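Local coordinates for 3-methyladenine DNA glycosylase (Helicobacter pylori, PDB 1PU6), which removes 3-methyladenine from alkylated DNA by cleaving the bond between base and sugar, opening the base excision repair pathway, at residues A[118-123]-A[136-141]; A[130-135]-A[148-153]; A[144-149]-A[169-174]. All blocks are in the same frame, centred on the assembly; numbering follows the deposited sequence.

The three contacts step outward from helix 131-141, which interactions 1 and 2 share; the centres of these two lie about 11 Å apart. Interaction 3, centred about 9 Å from the centre of interaction 2, reuses Val148 and Val149 and brings in helix 167-179. Asp135 of interaction 2 joins all three: its OD1 takes a salt bridge from Arg120 NH2 of interaction 1 at 2.9 Å and lies 2.8 Å from Gln171 NE2 of interaction 3, a probable hydrogen bond. Asp150 stands where HhH-GPD glycosylases carry their conserved active-site aspartate, so interaction 2 is probably closest to the active site; the side chain of Glu132 lies about 5 Å from a bound beta-mercaptoethanol, possibly marking a pocket.

Interaction 1 of 3, residues A[118-123]-A[136-141]; sequences VTREWL and AILCYA. Unlike the reference sequence in segment 118-123: Arg120 (reference Lys). Unlike the reference sequence in segment 136-141: Ala141 (reference Val).
Apolar packing makes up this contact, with no hydrogen bond running between 118-123 and 136-141. Leu138 is its centre: CG stands anti to the carbonyl carbon (chi1 -69°), and the two methyls meet different partners. The Leu138 and Arg120 side chains cross at about a right angle, with Leu138 CD1 3.6 Å from Arg120 CB, so the methyl uses the aliphatic base of that side chain. Leu138 CD2 meets two residues, 3.8 Å from Val118 CG1 and 3.9 Å from Leu123 CD1. Leu123 and Leu138 run past each other in opposite directions. Leu123 CD1 also lies 4.0 Å from Ile137 CG2. Phe114 of helix 111-117 touches both Leu123 and Ile137 and extends this core.

The two helices, joined by a short turn containing Gly130, are those of a helix-hairpin-helix, the element that names the HhH-GPD glycosylases and usually holds the DNA backbone.

Capping sets the start of the first helix. Thr119 is the N-cap, and its OG1 accepts from Trp122 N at 3.2 Å with an N-H...O angle of 158°.

The charged end of Arg120 pairs outside this contact. The Arg120 chain bends at chi3, and its guanidinium turns off from 136-141, so that NH2 forms a salt bridge with Asp135 and NH1 another with Asp168 on helix 167-179.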
ATOM      1  N   VAL A 118       0.039  -5.466 -14.556  1.00 15.50           N
ATOM      2  CA  VAL A 118       1.175  -4.712 -14.036  1.00 15.28           C
ATOM      3  C   VAL A 118       2.207  -5.624 -13.323  1.00 15.86           C
ATOM      4  O   VAL A 118       1.842  -6.635 -12.706  1.00 17.30           O
ATOM      5  CB  VAL A 118       0.705  -3.545 -13.117  1.00 16.22           C
ATOM      6  CG1 VAL A 118       0.096  -4.058 -11.874  1.00 19.04           C
ATOM      7  CG2 VAL A 118       1.860  -2.541 -12.866  1.00 19.47           C
ATOM      8  N   THR A 119       3.487  -5.260 -13.466  1.00 14.91           N
ATOM      9  CA  THR A 119       4.567  -5.899 -12.729  1.00 14.22           C
ATOM     10  C   THR A 119       5.257  -4.892 -11.808  1.00 14.46           C
ATOM     11  O   THR A 119       5.203  -3.652 -12.037  1.00 13.61           O
ATOM     12  CB  THR A 119       5.640  -6.488 -13.627  1.00 16.20           C
ATOM     13  OG1 THR A 119       6.259  -5.434 -14.383  1.00 16.97           O
ATOM     14  CG2 THR A 119       5.064  -7.429 -14.632  1.00 18.86           C
ATOM     15  N   ARG A 120       5.901  -5.401 -10.775  1.00 13.08           N
ATOM     16  CA  ARG A 120       6.653  -4.528  -9.883  1.00 13.80           C
ATOM     17  C   ARG A 120       7.698  -3.673 -10.657  1.00 13.68           C
ATOM     18  O   ARG A 120       7.855  -2.469 -10.369  1.00 13.41           O
ATOM     19  CB  ARG A 120       7.345  -5.378  -8.842  1.00 14.33           C
ATOM     20  CG  ARG A 120       7.983  -4.522  -7.778  1.00 13.63           C
ATOM     21  CD  ARG A 120       9.056  -5.242  -7.080  1.00 16.50           C
ATOM     22  NE  ARG A 120       9.159  -4.874  -5.665  1.00 17.17           N
ATOM     23  CZ  ARG A 120      10.262  -4.974  -4.938  1.00 20.45           C
ATOM     24  NH1 ARG A 120      11.443  -5.346  -5.500  1.00 22.04           N
ATOM     25  NH2 ARG A 120      10.188  -4.694  -3.613  1.00 20.06           N
ATOM     26  N   GLU A 121       8.392  -4.288 -11.613  1.00 12.22           N
ATOM     27  CA  GLU A 121       9.457  -3.547 -12.305  1.00 12.76           C
ATOM     28  C   GLU A 121       8.886  -2.415 -13.166  1.00 12.01           C
ATOM     29  O   GLU A 121       9.531  -1.348 -13.298  1.00 12.24           O
ATOM     30  CB  GLU A 121      10.305  -4.530 -13.118  1.00 13.26           C
ATOM     31  CG  GLU A 121      11.087  -5.492 -12.200  1.00 16.36           C
ATOM     32  CD  GLU A 121      10.198  -6.630 -11.601  1.00 21.79           C
ATOM     33  OE1 GLU A 121      10.529  -7.100 -10.453  1.00 24.77           O
ATOM     34  OE2 GLU A 121       9.135  -7.066 -12.211  1.00 20.40           O
ATOM     35  N   TRP A 122       7.696  -2.632 -13.747  1.00 11.54           N
ATOM     36  CA  TRP A 122       7.044  -1.549 -14.470  1.00 11.93           C
ATOM     37  C   TRP A 122       6.792  -0.333 -13.512  1.00 12.09           C
ATOM     38  O   TRP A 122       7.084   0.837 -13.834  1.00 11.66           O
ATOM     39  CB  TRP A 122       5.721  -2.075 -15.066  1.00 11.89           C
ATOM     40  CG  TRP A 122       5.102  -1.033 -16.007  1.00 11.50           C
ATOM     41  CD1 TRP A 122       5.250  -0.973 -17.391  1.00 12.78           C
ATOM     42  CD2 TRP A 122       4.240   0.065 -15.642  1.00 10.45           C
ATOM     43  NE1 TRP A 122       4.599   0.143 -17.880  1.00 14.64           N
ATOM     44  CE2 TRP A 122       3.906   0.751 -16.846  1.00 10.06           C
ATOM     45  CE3 TRP A 122       3.694   0.517 -14.423  1.00 11.72           C
ATOM     46  CZ2 TRP A 122       3.093   1.936 -16.853  1.00 11.73           C
ATOM     47  CZ3 TRP A 122       2.837   1.667 -14.444  1.00 12.49           C
ATOM     48  CH2 TRP A 122       2.587   2.363 -15.657  1.00 11.58           C
ATOM     49  N   LEU A 123       6.323  -0.615 -12.308  1.00 11.77           N
ATOM     50  CA  LEU A 123       6.022   0.502 -11.329  1.00 11.33           C
ATOM     51  C   LEU A 123       7.337   1.219 -10.891  1.00 12.69           C
ATOM     52  O   LEU A 123       7.376   2.472 -10.797  1.00 11.93           O
ATOM     53  CB  LEU A 123       5.309  -0.063 -10.112  1.00 12.43           C
ATOM     54  CG  LEU A 123       3.850  -0.453 -10.421  1.00 10.60           C
ATOM     55  CD1 LEU A 123       3.310  -1.324  -9.252  1.00 13.88           C
ATOM     56  CD2 LEU A 123       2.947   0.829 -10.639  1.00 14.16           C
ATOM     57  N   ALA A 136       2.819  -1.547  -2.287  1.00 11.89           N
ATOM     58  CA  ALA A 136       1.488  -1.211  -1.743  1.00 11.69           C
ATOM     59  C   ALA A 136       0.454  -1.121  -2.871  1.00 12.16           C
ATOM     60  O   ALA A 136      -0.710  -1.543  -2.713  1.00 12.60           O
ATOM     61  CB  ALA A 136       1.539   0.110  -0.928  1.00 12.90           C
ATOM     62  N   ILE A 137       0.873  -0.608  -4.041  1.00 12.18           N
ATOM     63  CA  ILE A 137      -0.039  -0.627  -5.189  1.00 11.76           C
ATOM     64  C   ILE A 137      -0.346  -2.095  -5.582  1.00 11.69           C
ATOM     65  O   ILE A 137      -1.513  -2.490  -5.800  1.00 12.03           O
ATOM     66  CB  ILE A 137       0.600   0.152  -6.385  1.00 11.70           C
ATOM     67  CG1 ILE A 137       0.695   1.654  -6.054  1.00 11.35           C
ATOM     68  CG2 ILE A 137      -0.196  -0.139  -7.730  1.00 13.94           C
ATOM     69  CD1 ILE A 137       1.593   2.477  -7.054  1.00 14.22           C
ATOM     70  N   LEU A 138       0.710  -2.933  -5.709  1.00 11.83           N
ATOM     71  CA  LEU A 138       0.476  -4.347  -6.121  1.00 12.68           C
ATOM     72  C   LEU A 138      -0.470  -5.112  -5.155  1.00 12.90           C
ATOM     73  O   LEU A 138      -1.402  -5.850  -5.599  1.00 14.25           O
ATOM     74  CB  LEU A 138       1.783  -5.137  -6.204  1.00 11.54           C
ATOM     75  CG  LEU A 138       2.662  -4.681  -7.367  1.00 12.50           C
ATOM     76  CD1 LEU A 138       4.072  -5.265  -7.271  1.00 17.41           C
ATOM     77  CD2 LEU A 138       2.079  -4.965  -8.760  1.00 14.61           C
ATOM     78  N   CYS A 139      -0.246  -4.948  -3.857  1.00 13.69           N
ATOM     79  CA  CYS A 139      -1.097  -5.645  -2.877  1.00 13.78           C
ATOM     80  C   CYS A 139      -2.461  -4.991  -2.730  1.00 14.44           C
ATOM     81  O   CYS A 139      -3.498  -5.638  -2.957  1.00 14.77           O
ATOM     82  CB  CYS A 139      -0.369  -5.681  -1.480  1.00 15.06           C
ATOM     83  SG  CYS A 139      -1.349  -6.527  -0.260  1.00 16.05           S
ATOM     84  N   TYR A 140      -2.493  -3.712  -2.333  1.00 12.74           N
ATOM     85  CA  TYR A 140      -3.744  -3.089  -1.892  1.00 12.14           C
ATOM     86  C   TYR A 140      -4.587  -2.484  -3.008  1.00 13.36           C
ATOM     87  O   TYR A 140      -5.761  -2.187  -2.778  1.00 15.58           O
ATOM     88  CB  TYR A 140      -3.447  -1.973  -0.872  1.00 11.74           C
ATOM     89  CG  TYR A 140      -2.810  -2.548   0.369  1.00 11.97           C
ATOM     90  CD1 TYR A 140      -3.629  -3.168   1.368  1.00 12.06           C
ATOM     91  CD2 TYR A 140      -1.424  -2.396   0.605  1.00 11.95           C
ATOM     92  CE1 TYR A 140      -3.093  -3.642   2.566  1.00 12.75           C
ATOM     93  CE2 TYR A 140      -0.851  -2.893   1.823  1.00 12.64           C
ATOM     94  CZ  TYR A 140      -1.704  -3.511   2.775  1.00 14.28           C
ATOM     95  OH  TYR A 140      -1.134  -4.013   3.915  1.00 15.24           O
ATOM     96  N   ALA A 141      -3.993  -2.280  -4.184  1.00 13.87           N
ATOM     97  CA  ALA A 141      -4.801  -1.889  -5.344  1.00 14.69           C
ATOM     98  C   ALA A 141      -5.043  -3.053  -6.294  1.00 16.52           C
ATOM     99  O   ALA A 141      -6.114  -3.105  -6.858  1.00 19.22           O
ATOM    100  CB  ALA A 141      -4.218  -0.674  -6.107  1.00 15.79           C
TER

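Interaction 2 of 3, residues A[130-135]-A[148-153]; sequences GKESAD and VVDKYS
CG of Glu132 is anti to the backbone N (chi1 -176°) and the chain stays extended beyond it, carrying the carboxylate from helix 131-141 over to the extended loop residues 148-150. Asp150 has its CG in the crowded position between backbone N and carbonyl carbon (chi1 53°), which folds its carboxylate back over the first turn of helix 151-159. Along the Glu132 chain, CG lies 3.5 Å from Val149 O, and OE2 comes to 3.3 Å from Asp150 CB. The two carboxylates are turned nearly at right angles, their planes 85° apart, with Glu132 OE1 4.2 Å from Asp150 OD1. Such like charges would be expected to raise the proton affinity of one of them.

Opposing this, Asp150 OD2 accepts twice, from Ser153 N at 2.8 Å and from Ser153 OG at 2.6 Å, both donors standing above the carboxylate plane. The first is the N-cap bond, and together the two fix the rotation of the group. A water links the segments: it donates to Glu132 OE2 at 2.8 Å and accepts from Lys151 N at 3.0 Å. Deeper in, Val148 CG2 packs 3.6 Å from Asp135 C, while the Asp135 carboxylate is engaged by Tyr167 and Arg120.

A helix-hairpin-helix followed by a loop and a conserved aspartate is the hallmark of HhH-GPD glycosylases. Asp150, which here also caps helix 151-159, occupies that place, consistent with its being the conserved acid of the family's active site.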
ATOM      1  N   GLY A 130       9.029   4.557  -5.014  1.00 15.37           N
ATOM      2  CA  GLY A 130       9.922   3.629  -4.318  1.00 16.03           C
ATOM      3  C   GLY A 130       9.302   2.226  -4.138  1.00 15.09           C
ATOM      4  O   GLY A 130       8.135   1.964  -4.530  1.00 15.38           O
ATOM      5  N   LYS A 131      10.095   1.326  -3.576  1.00 14.71           N
ATOM      6  CA  LYS A 131       9.634  -0.066  -3.431  1.00 15.91           C
ATOM      7  C   LYS A 131       8.396  -0.207  -2.547  1.00 15.26           C
ATOM      8  O   LYS A 131       7.489  -0.986  -2.875  1.00 14.71           O
ATOM      9  CB  LYS A 131      10.790  -0.966  -2.933  1.00 16.95           C
ATOM     10  CG  LYS A 131      11.728  -1.244  -4.033  1.00 18.21           C
ATOM     11  CD  LYS A 131      12.913  -2.053  -3.511  1.00 17.60           C
ATOM     12  CE  LYS A 131      13.861  -2.346  -4.684  1.00 23.12           C
ATOM     13  NZ  LYS A 131      14.944  -3.160  -4.250  1.00 27.64           N
ATOM     14  N   GLU A 132       8.351   0.523  -1.435  1.00 14.97           N
ATOM     15  CA  GLU A 132       7.194   0.461  -0.531  1.00 15.30           C
ATOM     16  C   GLU A 132       5.927   0.867  -1.259  1.00 15.26           C
ATOM     17  O   GLU A 132       4.896   0.179  -1.142  1.00 15.21           O
ATOM     18  CB  GLU A 132       7.454   1.310   0.734  1.00 16.56           C
ATOM     19  CG  GLU A 132       6.302   1.201   1.752  1.00 17.67           C
ATOM     20  CD  GLU A 132       6.537   2.074   3.002  0.50 12.01           C
ATOM     21  OE1 GLU A 132       5.557   2.469   3.703  0.50 12.28           O
ATOM     22  OE2 GLU A 132       7.714   2.376   3.292  0.50 13.04           O
ATOM     23  N   SER A 133       5.981   1.975  -2.007  1.00 13.87           N
ATOM     24  CA  SER A 133       4.812   2.458  -2.769  1.00 13.00           C
ATOM     25  C   SER A 133       4.458   1.476  -3.892  1.00 12.05           C
ATOM     26  O   SER A 133       3.232   1.177  -4.092  1.00 12.19           O
ATOM     27  CB  SER A 133       5.080   3.835  -3.391  1.00 14.05           C
ATOM     28  OG  SER A 133       4.983   4.877  -2.386  1.00 17.08           O
ATOM     29  N   ALA A 134       5.464   0.955  -4.620  1.00 12.68           N
ATOM     30  CA  ALA A 134       5.151  -0.009  -5.725  1.00 12.08           C
ATOM     31  C   ALA A 134       4.459  -1.275  -5.131  1.00 12.47           C
ATOM     32  O   ALA A 134       3.455  -1.783  -5.669  1.00 13.52           O
ATOM     33  CB  ALA A 134       6.411  -0.468  -6.433  1.00 12.09           C
ATOM     34  N   ASP A 135       5.007  -1.774  -4.043  1.00 11.77           N
ATOM     35  CA  ASP A 135       4.398  -3.003  -3.452  1.00 12.57           C
ATOM     36  C   ASP A 135       3.017  -2.740  -2.857  1.00 12.35           C
ATOM     37  O   ASP A 135       2.120  -3.626  -2.905  1.00 12.45           O
ATOM     38  CB  ASP A 135       5.336  -3.556  -2.420  1.00 12.76           C
ATOM     39  CG  ASP A 135       6.544  -4.233  -3.057  1.00 15.74           C
ATOM     40  OD1 ASP A 135       7.564  -4.443  -2.358  1.00 17.15           O
ATOM     41  OD2 ASP A 135       6.585  -4.518  -4.287  1.00 17.65           O
ATOM     42  N   VAL A 148       3.971  -5.896   1.654  1.00 13.33           N
ATOM     43  CA  VAL A 148       4.660  -4.612   1.783  1.00 12.91           C
ATOM     44  C   VAL A 148       5.501  -4.671   3.062  1.00 14.08           C
ATOM     45  O   VAL A 148       5.039  -5.232   4.075  1.00 16.22           O
ATOM     46  CB  VAL A 148       3.627  -3.486   1.957  1.00 13.57           C
ATOM     47  CG1 VAL A 148       4.308  -2.148   2.301  1.00 16.09           C
ATOM     48  CG2 VAL A 148       2.794  -3.376   0.673  1.00 16.12           C
ATOM     49  N   VAL A 149       6.722  -4.118   2.997  1.00 13.74           N
ATOM     50  CA  VAL A 149       7.517  -3.818   4.212  1.00 13.34           C
ATOM     51  C   VAL A 149       7.945  -2.363   4.219  1.00 15.96           C
ATOM     52  O   VAL A 149       7.713  -1.648   3.237  1.00 16.20           O
ATOM     53  CB  VAL A 149       8.742  -4.779   4.403  1.00 13.83           C
ATOM     54  CG1 VAL A 149       8.211  -6.261   4.560  1.00 14.87           C
ATOM     55  CG2 VAL A 149       9.759  -4.656   3.264  1.00 14.27           C
ATOM     56  N   ASP A 150       8.514  -1.895   5.333  1.00 17.50           N
ATOM     57  CA  ASP A 150       8.681  -0.426   5.563  1.00 16.71           C
ATOM     58  C   ASP A 150       9.547  -0.246   6.828  1.00 18.02           C
ATOM     59  O   ASP A 150       9.968  -1.233   7.431  1.00 18.16           O
ATOM     60  CB  ASP A 150       7.301   0.252   5.799  1.00 18.19           C
ATOM     61  CG  ASP A 150       6.483  -0.412   6.899  0.50 15.32           C
ATOM     62  OD1 ASP A 150       5.353   0.072   7.170  0.50 13.91           O
ATOM     63  OD2 ASP A 150       6.876  -1.404   7.561  0.50 15.93           O
ATOM     64  N   LYS A 151       9.808   1.009   7.214  1.00 18.29           N
ATOM     65  CA  LYS A 151      10.593   1.308   8.417  1.00 20.69           C
ATOM     66  C   LYS A 151       9.948   0.651   9.657  1.00 20.78           C
ATOM     67  O   LYS A 151      10.655   0.098  10.516  1.00 21.52           O
ATOM     68  CB  LYS A 151      10.730   2.826   8.642  1.00 21.08           C
ATOM     69  CG  LYS A 151      11.768   3.160   9.738  1.00 26.67           C
ATOM     70  N   TYR A 152       8.613   0.657   9.747  1.00 20.14           N
ATOM     71  CA  TYR A 152       7.983   0.015  10.906  1.00 19.75           C
ATOM     72  C   TYR A 152       8.368  -1.458  10.993  1.00 18.18           C
ATOM     73  O   TYR A 152       8.653  -1.957  12.068  1.00 18.86           O
ATOM     74  CB  TYR A 152       6.476   0.118  10.858  1.00 19.55           C
ATOM     75  CG  TYR A 152       5.866   1.476  11.079  1.00 21.43           C
ATOM     76  CD1 TYR A 152       4.897   1.959  10.199  1.00 24.00           C
ATOM     77  CD2 TYR A 152       6.204   2.256  12.175  1.00 24.87           C
ATOM     78  CE1 TYR A 152       4.268   3.200  10.397  1.00 27.85           C
ATOM     79  CE2 TYR A 152       5.591   3.497  12.379  1.00 26.97           C
ATOM     80  CZ  TYR A 152       4.611   3.954  11.480  1.00 28.41           C
ATOM     81  OH  TYR A 152       4.006   5.191  11.647  1.00 32.97           O
ATOM     82  N   SER A 153       8.346  -2.171   9.851  1.00 18.37           N
ATOM     83  CA  SER A 153       8.606  -3.623   9.843  1.00 17.27           C
ATOM     84  C   SER A 153      10.051  -3.864  10.237  1.00 17.73           C
ATOM     85  O   SER A 153      10.366  -4.840  10.929  1.00 19.02           O
ATOM     86  CB  SER A 153       8.392  -4.216   8.424  1.00 16.83           C
ATOM     87  OG  SER A 153       7.053  -3.980   8.031  1.00 19.51           O
TER
HETATM   88  O   HOH W   1       8.757   3.369   5.721  1.00 24.59           O

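Interaction 3 of 3, residues A[144-149]-A[169-174]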
ATOM      1  N   LYS A 144      -2.401  -8.571  -5.658  1.00 16.14           N
ATOM      2  CA  LYS A 144      -1.301  -9.515  -5.932  1.00 16.63           C
ATOM      3  C   LYS A 144      -0.714 -10.059  -4.658  1.00 16.55           C
ATOM      4  O   LYS A 144      -0.827  -9.414  -3.577  1.00 16.45           O
ATOM      5  CB  LYS A 144      -0.136  -8.821  -6.652  1.00 18.54           C
ATOM      6  CG  LYS A 144      -0.504  -8.143  -7.913  1.00 25.54           C
ATOM      7  CD  LYS A 144      -1.003  -9.045  -8.913  1.00 28.13           C
ATOM      8  CE  LYS A 144      -0.948  -8.278 -10.252  1.00 34.99           C
ATOM      9  NZ  LYS A 144      -1.390  -9.193 -11.321  1.00 38.41           N
ATOM     10  N   GLU A 145      -0.093 -11.244  -4.781  1.00 16.80           N
ATOM     11  CA  GLU A 145       0.514 -11.915  -3.608  1.00 16.70           C
ATOM     12  C   GLU A 145       1.864 -11.302  -3.298  1.00 17.11           C
ATOM     13  O   GLU A 145       2.894 -11.856  -3.629  1.00 18.30           O
ATOM     14  CB  GLU A 145       0.616 -13.455  -3.809  1.00 18.76           C
ATOM     15  CG  GLU A 145      -0.765 -14.106  -3.935  1.00 20.97           C
ATOM     16  CD  GLU A 145      -0.741 -15.563  -4.436  1.00 24.78           C
ATOM     17  OE1 GLU A 145      -1.846 -16.192  -4.369  1.00 26.43           O
ATOM     18  OE2 GLU A 145       0.337 -16.082  -4.936  1.00 26.48           O
ATOM     19  N   VAL A 146       1.828 -10.103  -2.716  1.00 15.24           N
ATOM     20  CA  VAL A 146       3.022  -9.320  -2.357  1.00 14.97           C
ATOM     21  C   VAL A 146       2.823  -8.802  -0.942  1.00 14.71           C
ATOM     22  O   VAL A 146       1.742  -8.236  -0.617  1.00 17.33           O
ATOM     23  CB  VAL A 146       3.113  -8.082  -3.292  1.00 13.06           C
ATOM     24  CG1 VAL A 146       4.172  -7.140  -2.842  1.00 17.76           C
ATOM     25  CG2 VAL A 146       3.398  -8.605  -4.728  1.00 17.87           C
ATOM     26  N   MET A 147       3.833  -8.945  -0.073  1.00 15.09           N
ATOM     27  CA  MET A 147       3.754  -8.322   1.267  1.00 15.76           C
ATOM     28  C   MET A 147       4.596  -7.023   1.336  1.00 15.81           C
ATOM     29  O   MET A 147       5.802  -7.064   1.136  1.00 15.69           O
ATOM     30  CB  MET A 147       4.207  -9.269   2.386  1.00 17.90           C
ATOM     31  CG  MET A 147       3.618  -8.679   3.824  1.00 17.45           C
ATOM     32  SD  MET A 147       3.835  -9.801   5.028  1.00 23.06           S
ATOM     33  CE  MET A 147       4.065  -8.646   6.435  1.00 15.84           C
ATOM     34  N   VAL A 148       3.971  -5.896   1.654  1.00 13.33           N
ATOM     35  CA  VAL A 148       4.660  -4.612   1.783  1.00 12.91           C
ATOM     36  C   VAL A 148       5.501  -4.671   3.062  1.00 14.08           C
ATOM     37  O   VAL A 148       5.039  -5.232   4.075  1.00 16.22           O
ATOM     38  CB  VAL A 148       3.627  -3.486   1.957  1.00 13.57           C
ATOM     39  CG1 VAL A 148       4.308  -2.148   2.301  1.00 16.09           C
ATOM     40  CG2 VAL A 148       2.794  -3.376   0.673  1.00 16.12           C
ATOM     41  N   VAL A 149       6.722  -4.118   2.997  1.00 13.74           N
ATOM     42  CA  VAL A 149       7.517  -3.818   4.212  1.00 13.34           C
ATOM     43  C   VAL A 149       7.945  -2.363   4.219  1.00 15.96           C
ATOM     44  O   VAL A 149       7.713  -1.648   3.237  1.00 16.20           O
ATOM     45  CB  VAL A 149       8.742  -4.779   4.403  1.00 13.83           C
ATOM     46  CG1 VAL A 149       8.211  -6.261   4.560  1.00 14.87           C
ATOM     47  CG2 VAL A 149       9.759  -4.656   3.264  1.00 14.27           C
ATOM     48  N   GLU A 169      15.134  -8.309   0.912  1.00 18.49           N
ATOM     49  CA  GLU A 169      15.437  -9.398   1.853  1.00 18.71           C
ATOM     50  C   GLU A 169      14.519  -9.388   3.069  1.00 18.12           C
ATOM     51  O   GLU A 169      14.092 -10.428   3.514  1.00 17.52           O
ATOM     52  CB  GLU A 169      16.901  -9.280   2.285  1.00 20.13           C
ATOM     53  CG  GLU A 169      17.810  -9.555   1.070  1.00 23.33           C
ATOM     54  CD  GLU A 169      19.300  -9.488   1.396  1.00 32.15           C
ATOM     55  OE1 GLU A 169      20.132  -9.515   0.433  1.00 36.62           O
ATOM     56  OE2 GLU A 169      19.654  -9.455   2.596  1.00 35.96           O
ATOM     57  N   LEU A 170      14.149  -8.192   3.521  1.00 16.63           N
ATOM     58  CA  LEU A 170      13.180  -8.031   4.599  1.00 16.33           C
ATOM     59  C   LEU A 170      11.796  -8.556   4.137  1.00 15.68           C
ATOM     60  O   LEU A 170      11.102  -9.312   4.822  1.00 15.99           O
ATOM     61  CB  LEU A 170      13.099  -6.547   4.912  1.00 17.34           C
ATOM     62  CG  LEU A 170      12.629  -6.054   6.263  1.00 23.35           C
ATOM     63  CD1 LEU A 170      12.010  -4.651   6.286  1.00 20.94           C
ATOM     64  CD2 LEU A 170      12.427  -6.937   7.494  1.00 18.08           C
ATOM     65  N   GLN A 171      11.407  -8.148   2.929  1.00 14.58           N
ATOM     66  CA  GLN A 171      10.202  -8.695   2.320  1.00 14.51           C
ATOM     67  C   GLN A 171      10.229 -10.256   2.183  1.00 13.65           C
ATOM     68  O   GLN A 171       9.233 -10.951   2.446  1.00 13.81           O
ATOM     69  CB  GLN A 171      10.007  -8.074   0.959  1.00 14.09           C
ATOM     70  CG  GLN A 171       8.846  -8.610   0.192  1.00 12.79           C
ATOM     71  CD  GLN A 171       8.656  -7.771  -1.062  1.00 14.12           C
ATOM     72  OE1 GLN A 171       9.538  -7.785  -1.939  1.00 18.60           O
ATOM     73  NE2 GLN A 171       7.559  -7.003  -1.125  1.00 15.56           N
ATOM     74  N   HIS A 172      11.350 -10.796   1.703  1.00 15.23           N
ATOM     75  CA  HIS A 172      11.414 -12.227   1.510  1.00 15.67           C
ATOM     76  C   HIS A 172      11.331 -12.965   2.833  1.00 16.83           C
ATOM     77  O   HIS A 172      10.674 -14.010   2.917  1.00 17.40           O
ATOM     78  CB  HIS A 172      12.733 -12.636   0.796  1.00 17.15           C
ATOM     79  CG  HIS A 172      12.731 -14.082   0.337  1.00 21.50           C
ATOM     80  ND1 HIS A 172      13.857 -14.878   0.367  1.00 27.71           N
ATOM     81  CD2 HIS A 172      11.747 -14.853  -0.194  1.00 23.20           C
ATOM     82  CE1 HIS A 172      13.567 -16.087  -0.099  1.00 26.23           C
ATOM     83  NE2 HIS A 172      12.287 -16.109  -0.417  1.00 27.24           N
ATOM     84  N   PHE A 173      11.954 -12.414   3.888  1.00 16.74           N
ATOM     85  CA  PHE A 173      11.799 -12.999   5.219  1.00 16.24           C
ATOM     86  C   PHE A 173      10.320 -13.074   5.587  1.00 16.02           C
ATOM     87  O   PHE A 173       9.819 -14.129   6.063  1.00 17.28           O
ATOM     88  CB  PHE A 173      12.507 -12.123   6.314  1.00 16.70           C
ATOM     89  CG  PHE A 173      12.165 -12.569   7.734  1.00 17.33           C
ATOM     90  CD1 PHE A 173      11.071 -12.004   8.417  1.00 18.61           C
ATOM     91  CD2 PHE A 173      12.897 -13.597   8.369  1.00 20.09           C
ATOM     92  CE1 PHE A 173      10.748 -12.397   9.693  1.00 19.56           C
ATOM     93  CE2 PHE A 173      12.546 -14.009   9.681  1.00 20.47           C
ATOM     94  CZ  PHE A 173      11.464 -13.418  10.321  1.00 20.86           C
ATOM     95  N   PHE A 174       9.573 -11.971   5.388  1.00 16.02           N
ATOM     96  CA  PHE A 174       8.133 -11.980   5.772  1.00 16.67           C
ATOM     97  C   PHE A 174       7.291 -12.928   4.891  1.00 18.04           C
ATOM     98  O   PHE A 174       6.474 -13.716   5.405  1.00 19.81           O
ATOM     99  CB  PHE A 174       7.577 -10.557   5.826  1.00 16.69           C
ATOM    100  CG  PHE A 174       7.816  -9.875   7.155  1.00 17.45           C
ATOM    101  CD1 PHE A 174       7.059 -10.223   8.279  1.00 19.55           C
ATOM    102  CD2 PHE A 174       8.823  -8.888   7.300  1.00 17.29           C
ATOM    103  CE1 PHE A 174       7.292  -9.622   9.542  1.00 19.38           C
ATOM    104  CE2 PHE A 174       9.064  -8.246   8.545  1.00 17.10           C
ATOM    105  CZ  PHE A 174       8.300  -8.621   9.676  1.00 19.18           C
TER
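Gln171 reaches from helix 167-179 to the loop 144-149 with CG anti to the backbone N and the chain extended. Its CB lies 4.1 Å from Val149 CG2. CG comes next, 3.5 Å from Met147 O, so the aliphatic part already runs beside the carbonyl that the tip will bind. CD follows, 3.7 Å from Met147 O. At the end, NE2 donates to Met147 O at 2.9 Å in an almost straight bond, with an N-H...O angle of 173°. The acceptor lies in the Gln171 amide plane, but the donor stands 43° out of the carbonyl plane. NE2 also packs against Val146 CG1, and it donates to Asp135 as well, so one amide nitrogen joins the loop to helix 131-141.

About one turn on, at Phe174, and one residue back, at Leu170, the contact becomes apolar. The Met147 chain, with CG anti to the backbone N, bends at chi3 and brings its methyl obliquely to Phe174, CE being 3.9 Å from Phe174 CD1. The sulfur makes a Met-aromatic contact, SD lying 5.4 Å from the Phe174 ring centroid and 54° off its normal. Val149 divides its two methyls: CG1 is 3.8 Å from Phe174 CD2, whereas CG2 is 3.8 Å from Leu170 CD1.

Around this core, helix 151-159 supplies Tyr154 and Leu157 against Leu170, and Leu157 touches Phe174 too. Helix 195-203 packs Tyr199 and Phe202 on Met147, leaving the loop wedged between helices 131-141, 167-179 and 195-203.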